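Local coordinates for protein aminoglycoside phosphotransferase (Mycobacterium smegmatis, PDB 6EF6) that phosphorylates (S)-1-amino-2-propanol, serving as the kinase of the aminoacetone utilization microcompartment, at residues Y75-I81 against G171-W175; R224-A230 against F258-D264; S66-R72 against R124-E130. One frame throughout, in Å; residues are numbered along the deposited sequence.

Contact 1. Residues Y75-I81 against G171-W175; sequences YHQPHEI and GRFSW
F173, in the loop 171-175, turns its edge to the face of Y75, on the approach to helix 78-94, in an offset edge-to-face pair, ring planes 81° apart, with F173 CE2 3.9 Å from Y75 CZ. H76 joins them obliquely, its CE1 lying 3.6 Å from F173 CE2, so the three rings form one cluster. Y75 OH also comes to the ring edge of W175, at CH2; this hydroxyl is hydrogen-bonded to D255 and W187.

Polar contacts flank the cluster. The side chain of R172, bent at chi2 and chi3, brings NH1 to the main-chain oxygen of E80 (2.9 Å); the acceptor lies in the guanidinium plane, whereas the donor stands well above the carbonyl plane. NH1 also sits over one face of H76, whose other face is packed by Y75 CD2. The E80 carboxylate turns back to Q77 N, at the N-cap, through OE1 (2.6 Å), as in one half of a capping box. Its OE2 receives a weak bond from H76 ND1 and is linked by a water to F173 N.

H76 NE2 and R172 NH2 both bond to D254 O, while R172 NE takes C256 O. With acceptors at both nitrogens, H76 may well be doubly protonated; the nearby E80 carboxylate would favour that charge and the R172 guanidinium oppose it.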
loop_
_atom_site.group_PDB
_atom_site.type_symbol
_atom_site.label_atom_id
_atom_site.label_comp_id
_atom_site.label_asym_id
_atom_site.label_seq_id
_atom_site.Cartn_x
_atom_site.Cartn_y
_atom_site.Cartn_z
ATOM N N TYR A 75 5.256 9.786 10.450
ATOM C CA TYR A 75 5.547 8.969 9.269
ATOM C C TYR A 75 6.006 9.817 8.093
ATOM O O TYR A 75 6.960 9.438 7.404
ATOM C CB TYR A 75 4.331 8.132 8.886
ATOM C CG TYR A 75 4.584 6.915 7.978
ATOM C CD1 TYR A 75 5.429 5.872 8.384
ATOM C CD2 TYR A 75 3.904 6.784 6.789
ATOM C CE1 TYR A 75 5.621 4.739 7.580
ATOM C CE2 TYR A 75 4.102 5.638 5.956
ATOM C CZ TYR A 75 4.946 4.652 6.374
ATOM O OH TYR A 75 5.133 3.509 5.611
ATOM N N HIS A 76 5.355 10.962 7.833
ATOM C CA HIS A 76 5.763 11.828 6.737
ATOM C C HIS A 76 5.915 13.259 7.216
ATOM O O HIS A 76 5.238 13.694 8.152
ATOM C CB HIS A 76 4.698 11.888 5.646
ATOM C CG HIS A 76 4.497 10.606 4.907
ATOM N ND1 HIS A 76 5.520 9.940 4.270
ATOM C CD2 HIS A 76 3.367 9.904 4.659
ATOM C CE1 HIS A 76 5.027 8.850 3.693
ATOM N NE2 HIS A 76 3.727 8.809 3.914
ATOM N N GLN A 77 6.766 13.998 6.502
ATOM C CA GLN A 77 6.790 15.448 6.537
ATOM C C GLN A 77 5.792 16.010 5.538
ATOM O O GLN A 77 5.406 15.339 4.576
ATOM C CB GLN A 77 8.181 15.949 6.161
ATOM C CG GLN A 77 9.286 15.458 7.074
ATOM C CD GLN A 77 9.032 15.803 8.527
ATOM O OE1 GLN A 77 8.815 14.921 9.364
ATOM N NE2 GLN A 77 9.054 17.093 8.835
ATOM N N PRO A 78 5.386 17.265 5.683
ATOM C CA PRO A 78 4.340 17.775 4.780
ATOM C C PRO A 78 4.740 17.805 3.316
ATOM O O PRO A 78 3.895 17.540 2.469
ATOM C CB PRO A 78 4.020 19.173 5.326
ATOM C CG PRO A 78 4.577 19.207 6.682
ATOM C CD PRO A 78 5.724 18.232 6.749
ATOM N N HIS A 79 5.991 18.109 2.988
ATOM C CA HIS A 79 6.386 18.141 1.584
ATOM C C HIS A 79 6.260 16.774 0.934
ATOM O O HIS A 79 5.960 16.679 -0.261
ATOM C CB HIS A 79 7.806 18.703 1.447
ATOM C CG HIS A 79 8.890 17.714 1.759
ATOM N ND1 HIS A 79 9.407 17.547 3.028
ATOM C CD2 HIS A 79 9.562 16.848 0.964
ATOM C CE1 HIS A 79 10.344 16.618 3.000
ATOM N NE2 HIS A 79 10.457 16.176 1.760
ATOM N N GLU A 80 6.469 15.699 1.707
ATOM C CA GLU A 80 6.283 14.347 1.189
ATOM C C GLU A 80 4.825 14.091 0.861
ATOM O O GLU A 80 4.510 13.514 -0.174
ATOM C CB GLU A 80 6.729 13.331 2.230
ATOM C CG GLU A 80 8.189 13.302 2.589
ATOM C CD GLU A 80 8.421 12.340 3.756
ATOM O OE1 GLU A 80 8.416 12.808 4.909
ATOM O OE2 GLU A 80 8.539 11.105 3.525
ATOM N N ILE A 81 3.915 14.528 1.736
ATOM C CA ILE A 81 2.488 14.383 1.463
ATOM C C ILE A 81 2.111 15.189 0.229
ATOM O O ILE A 81 1.395 14.703 -0.652
ATOM C CB ILE A 81 1.653 14.771 2.703
ATOM C CG1 ILE A 81 2.031 13.914 3.937
ATOM C CG2 ILE A 81 0.164 14.635 2.385
ATOM C CD1 ILE A 81 1.371 14.338 5.281
ATOM N N GLY A 171 9.600 14.639 -3.654
ATOM C CA GLY A 171 10.302 13.869 -2.661
ATOM C C GLY A 171 9.427 12.790 -2.066
ATOM O O GLY A 171 8.392 13.111 -1.470
ATOM N N ARG A 172 9.824 11.536 -2.246
ATOM C CA ARG A 172 9.168 10.440 -1.545
ATOM C C ARG A 172 10.233 9.442 -1.109
ATOM O O ARG A 172 11.302 9.365 -1.710
ATOM C CB ARG A 172 8.144 9.677 -2.394
ATOM C CG ARG A 172 6.951 10.499 -2.821
ATOM C CD ARG A 172 6.017 10.833 -1.659
ATOM N NE ARG A 172 5.488 9.632 -1.024
ATOM C CZ ARG A 172 4.590 9.601 -0.052
ATOM N NH1 ARG A 172 4.101 10.710 0.470
ATOM N NH2 ARG A 172 4.162 8.463 0.385
ATOM N N PHE A 173 9.939 8.686 -0.066
ATOM C CA PHE A 173 10.856 7.670 0.431
ATOM C C PHE A 173 10.922 6.463 -0.499
ATOM O O PHE A 173 10.244 6.393 -1.535
ATOM C CB PHE A 173 10.560 7.327 1.897
ATOM C CG PHE A 173 9.163 6.777 2.200
ATOM C CD1 PHE A 173 8.317 6.246 1.229
ATOM C CD2 PHE A 173 8.696 6.786 3.513
ATOM C CE1 PHE A 173 7.076 5.755 1.563
ATOM C CE2 PHE A 173 7.437 6.244 3.831
ATOM C CZ PHE A 173 6.648 5.746 2.872
ATOM N N SER A 174 11.818 5.535 -0.165
ATOM C CA SER A 174 12.130 4.382 -1.010
ATOM C C SER A 174 11.837 3.058 -0.313
ATOM O O SER A 174 12.008 2.927 0.917
ATOM C CB SER A 174 13.599 4.366 -1.410
ATOM O OG SER A 174 13.889 5.527 -2.190
ATOM N N TRP A 175 11.399 2.089 -1.115
ATOM C CA TRP A 175 11.206 0.719 -0.691
ATOM C C TRP A 175 12.317 -0.080 -1.348
ATOM O O TRP A 175 12.064 -1.046 -2.054
ATOM C CB TRP A 175 9.815 0.204 -1.067
ATOM C CG TRP A 175 8.739 0.956 -0.378
ATOM C CD1 TRP A 175 7.918 1.956 -0.898
ATOM C CD2 TRP A 175 8.316 0.797 0.993
ATOM N NE1 TRP A 175 7.068 2.418 0.062
ATOM C CE2 TRP A 175 7.290 1.750 1.230
ATOM C CE3 TRP A 175 8.724 -0.034 2.061
ATOM C CZ2 TRP A 175 6.665 1.869 2.447
ATOM C CZ3 TRP A 175 8.107 0.122 3.297
ATOM C CH2 TRP A 175 7.073 1.042 3.471
HETATM O O HOH W 1 7.709 9.742 1.529
#

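Contact 2. Residues R224-A230 against F258-D264; sequences RYGLIHA and FGWYFYD
With CG swung opposite its own nitrogen (chi1 -173°), Y225 lays its ring over G259 and drives its edge at the face of W260, Y225 CD2 3.9 Å from W260 CD1, with the planes 84° apart. G259 CA completes a CH-pi contact, 3.9 Å from the Y225 ring centroid. I228 uses the crowded position for CG1 (chi1 57°), which carries CD1 to the edge of the Y263 ring and leaves CG2 against Y261 CD1, 3.7 Å away.

The backbones form a short antiparallel ladder. G226 and G259 are the hydrogen-bonded pair, G226 N to G259 O and G259 N to G226 O, each 2.9 Å, and Y261 N extends the ladder to R224 O. On the face away from Y225 and W260, the Y261 ring lies over G226 N, with its OH 3.5 Å from G226 CA; a water ties that hydroxyl to L227 N. Farther along, D264 OD1 accepts A230 N nearly along its C-O axis (3.0 Å), and OD2 bonds H158 and a water that reaches H229 N. The link recalls the aspartate that steadies the catalytic loop from the helix behind it in kinase-like folds.

Helix 147-163 supplies H158 and packs on Y261, helix 303-320 lies against F262 and Y263, and backbone hydrogen bonds join F258 to F173 and W175, while D264 belongs to helix 263-268.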
loop_
_atom_site.group_PDB
_atom_site.type_symbol
_atom_site.label_atom_id
_atom_site.label_comp_id
_atom_site.label_asym_id
_atom_site.label_seq_id
_atom_site.Cartn_x
_atom_site.Cartn_y
_atom_site.Cartn_z
ATOM N N ARG A 224 12.562 -1.449 -14.328
ATOM C CA ARG A 224 12.256 -2.318 -13.218
ATOM C C ARG A 224 11.968 -1.583 -11.909
ATOM O O ARG A 224 11.466 -2.221 -10.978
ATOM C CB ARG A 224 13.390 -3.356 -13.056
ATOM C CG ARG A 224 13.344 -4.388 -14.165
ATOM C CD ARG A 224 14.542 -5.272 -14.210
ATOM N NE ARG A 224 14.420 -6.275 -15.261
ATOM C CZ ARG A 224 15.336 -7.162 -15.610
ATOM N NH1 ARG A 224 16.518 -7.238 -15.014
ATOM N NH2 ARG A 224 15.103 -7.984 -16.626
ATOM N N TYR A 225 12.328 -0.307 -11.788
ATOM C CA TYR A 225 12.273 0.400 -10.521
ATOM C C TYR A 225 11.879 1.843 -10.782
ATOM O O TYR A 225 12.370 2.448 -11.751
ATOM C CB TYR A 225 13.662 0.330 -9.903
ATOM C CG TYR A 225 13.857 0.859 -8.494
ATOM C CD1 TYR A 225 14.100 2.217 -8.247
ATOM C CD2 TYR A 225 13.837 -0.006 -7.418
ATOM C CE1 TYR A 225 14.285 2.681 -6.930
ATOM C CE2 TYR A 225 14.020 0.459 -6.116
ATOM C CZ TYR A 225 14.267 1.785 -5.911
ATOM O OH TYR A 225 14.437 2.263 -4.616
ATOM N N GLY A 226 10.982 2.385 -9.961
ATOM C CA GLY A 226 10.510 3.749 -10.125
ATOM C C GLY A 226 9.413 4.052 -9.118
ATOM O O GLY A 226 9.305 3.394 -8.085
ATOM N N LEU A 227 8.618 5.056 -9.416
ATOM C CA LEU A 227 7.552 5.509 -8.521
ATOM C C LEU A 227 6.364 4.524 -8.553
ATOM O O LEU A 227 5.809 4.240 -9.621
ATOM C CB LEU A 227 7.107 6.917 -8.900
ATOM C CG LEU A 227 5.938 7.488 -8.079
ATOM C CD1 LEU A 227 6.299 7.653 -6.619
ATOM C CD2 LEU A 227 5.462 8.843 -8.654
ATOM N N ILE A 228 5.992 3.998 -7.385
ATOM C CA ILE A 228 4.932 3.011 -7.184
ATOM C C ILE A 228 3.998 3.410 -6.027
ATOM O O ILE A 228 4.348 4.131 -5.101
ATOM C CB ILE A 228 5.481 1.585 -6.937
ATOM C CG1 ILE A 228 6.425 1.542 -5.731
ATOM C CG2 ILE A 228 6.150 1.045 -8.178
ATOM C CD1 ILE A 228 6.720 0.139 -5.236
ATOM N N HIS A 229 2.778 2.897 -6.106
ATOM C CA HIS A 229 1.797 3.064 -5.021
ATOM C C HIS A 229 2.223 2.334 -3.736
ATOM O O HIS A 229 2.151 2.904 -2.651
ATOM C CB HIS A 229 0.444 2.595 -5.529
ATOM C CG HIS A 229 -0.671 2.658 -4.537
ATOM N ND1 HIS A 229 -0.754 1.811 -3.444
ATOM C CD2 HIS A 229 -1.775 3.451 -4.504
ATOM C CE1 HIS A 229 -1.882 2.075 -2.806
ATOM N NE2 HIS A 229 -2.526 3.049 -3.436
ATOM N N ALA A 230 2.688 1.076 -3.888
ATOM C CA ALA A 230 3.304 0.283 -2.823
ATOM C C ALA A 230 2.322 -0.200 -1.775
ATOM O O ALA A 230 2.761 -0.774 -0.787
ATOM C CB ALA A 230 4.510 0.975 -2.202
ATOM N N PHE A 258 9.599 5.188 -4.157
ATOM C CA PHE A 258 10.408 4.529 -5.171
ATOM C C PHE A 258 10.616 3.098 -4.770
ATOM O O PHE A 258 10.940 2.831 -3.626
ATOM C CB PHE A 258 11.707 5.320 -5.362
ATOM C CG PHE A 258 11.448 6.697 -5.871
ATOM C CD1 PHE A 258 11.158 6.913 -7.210
ATOM C CD2 PHE A 258 11.418 7.774 -4.999
ATOM C CE1 PHE A 258 10.905 8.189 -7.685
ATOM C CE2 PHE A 258 11.137 9.060 -5.484
ATOM C CZ PHE A 258 10.873 9.244 -6.831
ATOM N N GLY A 259 10.457 2.185 -5.698
ATOM C CA GLY A 259 10.614 0.770 -5.417
ATOM C C GLY A 259 10.542 -0.041 -6.694
ATOM O O GLY A 259 10.425 0.529 -7.776
ATOM N N TRP A 260 10.644 -1.363 -6.574
ATOM C CA TRP A 260 10.475 -2.196 -7.765
ATOM C C TRP A 260 9.043 -2.190 -8.243
ATOM O O TRP A 260 8.136 -2.437 -7.435
ATOM C CB TRP A 260 10.988 -3.611 -7.526
ATOM C CG TRP A 260 12.480 -3.709 -7.371
ATOM C CD1 TRP A 260 13.393 -3.759 -8.391
ATOM C CD2 TRP A 260 13.255 -3.694 -6.164
ATOM N NE1 TRP A 260 14.662 -3.797 -7.909
ATOM C CE2 TRP A 260 14.616 -3.771 -6.541
ATOM C CE3 TRP A 260 12.926 -3.704 -4.795
ATOM C CZ2 TRP A 260 15.655 -3.768 -5.628
ATOM C CZ3 TRP A 260 13.989 -3.691 -3.886
ATOM C CH2 TRP A 260 15.321 -3.774 -4.312
ATOM N N TYR A 261 8.834 -1.991 -9.547
ATOM C CA TYR A 261 7.461 -2.015 -10.058
ATOM C C TYR A 261 6.704 -3.266 -9.612
ATOM O O TYR A 261 5.548 -3.190 -9.179
ATOM C CB TYR A 261 7.427 -1.866 -11.589
ATOM C CG TYR A 261 7.832 -0.493 -12.059
ATOM C CD1 TYR A 261 7.117 0.622 -11.712
ATOM C CD2 TYR A 261 8.962 -0.307 -12.797
ATOM C CE1 TYR A 261 7.517 1.905 -12.145
ATOM C CE2 TYR A 261 9.375 0.943 -13.228
ATOM C CZ TYR A 261 8.641 2.049 -12.857
ATOM O OH TYR A 261 9.065 3.305 -13.313
ATOM N N PHE A 262 7.316 -4.438 -9.752
ATOM C CA PHE A 262 6.610 -5.675 -9.437
ATOM C C PHE A 262 6.494 -5.981 -7.955
ATOM O O PHE A 262 5.764 -6.911 -7.576
ATOM C CB PHE A 262 7.071 -6.797 -10.370
ATOM C CG PHE A 262 6.658 -6.497 -11.778
ATOM C CD1 PHE A 262 5.304 -6.599 -12.099
ATOM C CD2 PHE A 262 7.510 -6.043 -12.739
ATOM C CE1 PHE A 262 4.852 -6.259 -13.352
ATOM C CE2 PHE A 262 7.045 -5.676 -13.987
ATOM C CZ PHE A 262 5.732 -5.796 -14.281
ATOM N N TYR A 263 7.109 -5.175 -7.080
ATOM C CA TYR A 263 6.730 -5.255 -5.681
ATOM C C TYR A 263 5.249 -4.970 -5.507
ATOM O O TYR A 263 4.635 -5.500 -4.591
ATOM C CB TYR A 263 7.608 -4.281 -4.876
ATOM C CG TYR A 263 7.195 -4.127 -3.425
ATOM C CD1 TYR A 263 7.200 -5.196 -2.527
ATOM C CD2 TYR A 263 6.769 -2.914 -2.945
ATOM C CE1 TYR A 263 6.789 -5.055 -1.228
ATOM C CE2 TYR A 263 6.364 -2.747 -1.606
ATOM C CZ TYR A 263 6.377 -3.833 -0.776
ATOM O OH TYR A 263 5.976 -3.677 0.528
ATOM N N ASP A 264 4.635 -4.161 -6.382
ATOM C CA ASP A 264 3.194 -3.951 -6.275
ATOM C C ASP A 264 2.406 -5.267 -6.348
ATOM O O ASP A 264 1.334 -5.391 -5.696
ATOM C CB ASP A 264 2.709 -2.987 -7.361
ATOM C CG ASP A 264 2.962 -1.540 -7.058
ATOM O OD1 ASP A 264 3.002 -1.122 -5.885
ATOM O OD2 ASP A 264 3.075 -0.777 -8.058
HETATM O O HOH W 2 10.037 -4.611 -10.871
HETATM O O HOH W 3 11.221 3.863 -14.224
HETATM O O HOH W 4 8.811 5.867 -12.246
HETATM O O HOH W 5 1.969 1.654 -8.487
HETATM O O HOH W 6 5.445 -1.180 1.366
#

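Contact 3. Residues S66-R72 against R124-E130; sequences SILRVHR and RHVVHFE. With BEZ (benzoic acid), chain B.
The central strand of the five-stranded antiparallel sheet of the kinase-like small lobe, 64-70, and its neighbour 124-130 meet here, lining a pocket that holds benzoate. I67 with F129 and R69 with V127 are hydrogen-bonded pairs, F129 N to I67 O being 2.7 Å, and H71 N continues the run to H125 O.

On the pocket face, the R69 chain runs out extended and bends at chi3 (76°), which gives a bent hydrogen bond from R69 NH1 to benzoate O1, 2.9 Å, near the guanidinium plane. F129 CZ stands over the centre of that guanidinium, 3.8 Å from R69 CZ, with the two planes 83° apart. The F129 ring is itself sandwiched, V127 CG1 on one face and benzoate C6 on the other, while I67 CD1 touches the ligand ring at C4 (3.5 Å). On the reverse face, L68 CD1 presses on V126 CG1 at a tight 3.4 Å. S66 OG shares a 2.6 Å hydrogen bond with H128 NE2, in the plane of the imidazole. Near the strand end, R124 grips H71 O side-on through NE and NH2 (3.0 Å from NH2), and NH2 also pairs with D27.

R69 has a salt bridge to E84 of helix 78-94, an arrangement like the strand-to-helix ion pair of protein kinases. Held by E84 and F129, its guanidinium can offer NH1 to an anionic oxygen, consistent with a nucleotide-phosphate role.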
loop_
_atom_site.group_PDB
_atom_site.type_symbol
_atom_site.label_atom_id
_atom_site.label_comp_id
_atom_site.label_asym_id
_atom_site.label_seq_id
_atom_site.Cartn_x
_atom_site.Cartn_y
_atom_site.Cartn_z
ATOM N N SER A 66 -17.861 13.615 2.369
ATOM C CA SER A 66 -16.457 13.709 1.977
ATOM C C SER A 66 -15.623 12.872 2.939
ATOM O O SER A 66 -16.153 12.238 3.847
ATOM C CB SER A 66 -15.996 15.172 1.869
ATOM O OG SER A 66 -16.188 15.880 3.088
ATOM N N ILE A 67 -14.317 12.815 2.684
ATOM C CA ILE A 67 -13.414 11.939 3.420
ATOM C C ILE A 67 -12.257 12.737 4.004
ATOM O O ILE A 67 -11.563 13.471 3.284
ATOM C CB ILE A 67 -12.904 10.788 2.537
ATOM C CG1 ILE A 67 -14.095 9.880 2.198
ATOM C CG2 ILE A 67 -11.824 10.030 3.265
ATOM C CD1 ILE A 67 -13.811 8.895 1.103
ATOM N N LEU A 68 -12.021 12.578 5.300
ATOM C CA LEU A 68 -10.929 13.280 5.964
ATOM C C LEU A 68 -9.875 12.272 6.427
ATOM O O LEU A 68 -10.191 11.346 7.185
ATOM C CB LEU A 68 -11.481 14.078 7.150
ATOM C CG LEU A 68 -10.544 15.081 7.777
ATOM C CD1 LEU A 68 -10.282 16.239 6.851
ATOM C CD2 LEU A 68 -11.186 15.596 9.080
ATOM N N ARG A 69 -8.634 12.434 5.979
ATOM C CA ARG A 69 -7.530 11.557 6.357
ATOM C C ARG A 69 -6.613 12.258 7.365
ATOM O O ARG A 69 -5.986 13.274 7.033
ATOM C CB ARG A 69 -6.726 11.180 5.111
ATOM C CG ARG A 69 -5.522 10.296 5.377
ATOM C CD ARG A 69 -4.849 9.920 4.055
ATOM N NE ARG A 69 -4.072 11.018 3.522
ATOM C CZ ARG A 69 -3.372 10.943 2.388
ATOM N NH1 ARG A 69 -3.428 9.848 1.619
ATOM N NH2 ARG A 69 -2.608 11.955 2.053
ATOM N N VAL A 70 -6.506 11.714 8.574
ATOM C CA VAL A 70 -5.619 12.253 9.609
ATOM C C VAL A 70 -4.341 11.409 9.626
ATOM O O VAL A 70 -4.366 10.230 9.982
ATOM C CB VAL A 70 -6.295 12.262 10.986
ATOM C CG1 VAL A 70 -5.322 12.769 12.075
ATOM C CG2 VAL A 70 -7.545 13.139 10.984
ATOM N N HIS A 71 -3.206 12.001 9.259
ATOM C CA HIS A 71 -1.971 11.236 9.132
ATOM C C HIS A 71 -1.426 10.860 10.495
ATOM O O HIS A 71 -1.419 11.662 11.437
ATOM C CB HIS A 71 -0.932 12.059 8.380
ATOM C CG HIS A 71 -1.197 12.150 6.918
ATOM N ND1 HIS A 71 -0.584 11.319 6.012
ATOM C CD2 HIS A 71 -2.017 12.951 6.201
ATOM C CE1 HIS A 71 -1.031 11.600 4.798
ATOM N NE2 HIS A 71 -1.884 12.603 4.881
ATOM N N ARG A 72 -0.982 9.618 10.614
ATOM C CA ARG A 72 -0.379 9.225 11.859
ATOM C C ARG A 72 0.910 10.010 12.101
ATOM O O ARG A 72 1.483 10.630 11.201
ATOM C CB ARG A 72 -0.188 7.717 11.930
ATOM C CG ARG A 72 0.729 7.158 10.914
ATOM C CD ARG A 72 0.730 5.657 11.099
ATOM N NE ARG A 72 1.742 4.994 10.295
ATOM C CZ ARG A 72 1.575 4.656 9.023
ATOM N NH1 ARG A 72 2.552 4.042 8.373
ATOM N NH2 ARG A 72 0.433 4.926 8.404
ATOM N N ARG A 124 0.015 17.512 13.550
ATOM C CA ARG A 124 -0.553 16.431 12.755
ATOM C C ARG A 124 -1.066 16.975 11.431
ATOM O O ARG A 124 -1.692 18.042 11.393
ATOM C CB ARG A 124 -1.739 15.815 13.501
ATOM C CG ARG A 124 -1.395 15.423 14.929
ATOM C CD ARG A 124 -0.489 14.225 14.921
ATOM N NE ARG A 124 -1.152 13.110 14.278
ATOM C CZ ARG A 124 -2.029 12.309 14.876
ATOM N NH1 ARG A 124 -2.352 12.485 16.152
ATOM N NH2 ARG A 124 -2.579 11.321 14.198
ATOM N N HIS A 125 -0.807 16.236 10.362
ATOM C CA HIS A 125 -1.205 16.635 9.024
ATOM C C HIS A 125 -2.500 15.936 8.620
ATOM O O HIS A 125 -2.746 14.772 8.979
ATOM C CB HIS A 125 -0.072 16.334 8.033
ATOM C CG HIS A 125 1.278 16.727 8.552
ATOM N ND1 HIS A 125 1.579 18.016 8.943
ATOM C CD2 HIS A 125 2.394 15.994 8.780
ATOM C CE1 HIS A 125 2.819 18.058 9.393
ATOM N NE2 HIS A 125 3.341 16.848 9.290
ATOM N N VAL A 126 -3.332 16.667 7.882
ATOM C CA VAL A 126 -4.654 16.220 7.477
ATOM C C VAL A 126 -4.836 16.535 5.997
ATOM O O VAL A 126 -4.412 17.592 5.529
ATOM C CB VAL A 126 -5.716 16.932 8.351
ATOM C CG1 VAL A 126 -7.072 16.481 7.973
ATOM C CG2 VAL A 126 -5.442 16.646 9.841
ATOM N N VAL A 127 -5.451 15.619 5.254
ATOM C CA VAL A 127 -5.868 15.877 3.875
ATOM C C VAL A 127 -7.347 15.518 3.739
ATOM O O VAL A 127 -7.802 14.506 4.279
ATOM C CB VAL A 127 -4.999 15.125 2.830
ATOM C CG1 VAL A 127 -5.450 15.499 1.441
ATOM C CG2 VAL A 127 -3.547 15.422 3.028
ATOM N N HIS A 128 -8.104 16.367 3.050
ATOM C CA HIS A 128 -9.536 16.200 2.817
ATOM C C HIS A 128 -9.743 15.793 1.366
ATOM O O HIS A 128 -9.145 16.394 0.467
ATOM C CB HIS A 128 -10.237 17.521 3.118
ATOM C CG HIS A 128 -11.725 17.436 3.268
ATOM N ND1 HIS A 128 -12.478 18.550 3.574
ATOM C CD2 HIS A 128 -12.597 16.403 3.208
ATOM C CE1 HIS A 128 -13.748 18.215 3.674
ATOM N NE2 HIS A 128 -13.852 16.916 3.470
ATOM N N PHE A 129 -10.543 14.758 1.130
ATOM C CA PHE A 129 -10.827 14.267 -0.212
ATOM C C PHE A 129 -12.326 14.278 -0.494
ATOM O O PHE A 129 -13.145 14.160 0.428
ATOM C CB PHE A 129 -10.334 12.810 -0.365
ATOM C CG PHE A 129 -8.836 12.638 -0.206
ATOM C CD1 PHE A 129 -7.971 12.946 -1.252
ATOM C CD2 PHE A 129 -8.300 12.134 0.981
ATOM C CE1 PHE A 129 -6.590 12.757 -1.112
ATOM C CE2 PHE A 129 -6.933 11.960 1.144
ATOM C CZ PHE A 129 -6.069 12.244 0.082
ATOM N N GLU A 130 -12.686 14.339 -1.784
ATOM C CA GLU A 130 -14.081 14.193 -2.166
ATOM C C GLU A 130 -14.538 12.769 -1.882
ATOM O O GLU A 130 -13.728 11.836 -1.775
ATOM C CB GLU A 130 -14.291 14.534 -3.644
ATOM C CG GLU A 130 -13.935 15.979 -3.985
ATOM C CD GLU A 130 -14.329 16.398 -5.391
ATOM O OE1 GLU A 130 -14.768 15.542 -6.185
ATOM O OE2 GLU A 130 -14.183 17.601 -5.702
HETATM C C BEZ B . -6.598 7.647 1.861
HETATM O O1 BEZ B . -5.674 8.089 1.179
HETATM O O2 BEZ B . -6.351 7.148 2.996
HETATM C C1 BEZ B . -7.982 7.717 1.311
HETATM C C2 BEZ B . -8.977 6.900 1.813
HETATM C C3 BEZ B . -10.262 6.983 1.288
HETATM C C4 BEZ B . -10.535 7.870 0.256
HETATM C C5 BEZ B . -9.530 8.692 -0.244
HETATM C C6 BEZ B . -8.257 8.602 0.279
HETATM O O HOH W 7 0.978 13.690 10.922
#

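Overall arrangement
Contact 1 mediates between the other two. Towards contact 2 it is joined by backbone: W175 N lies 2.7 Å from F258 O and F173 O 3.0 Å from F258 N, probable hydrogen bonds. Towards contact 3 it packs through side chains, I81 CD1 being 3.7 Å from H125 CB, and helix 78-94 also carries E84, the partner of R69. Contacts 2 and 3 do not touch; their centres are about 24 Å apart. Contact 3 lines the benzoate pocket, which D252 also borders, and D252 shares a sodium ion with D231, the residue following 224-230. The three contacts thus connect the small-lobe sheet to the presumed catalytic loop.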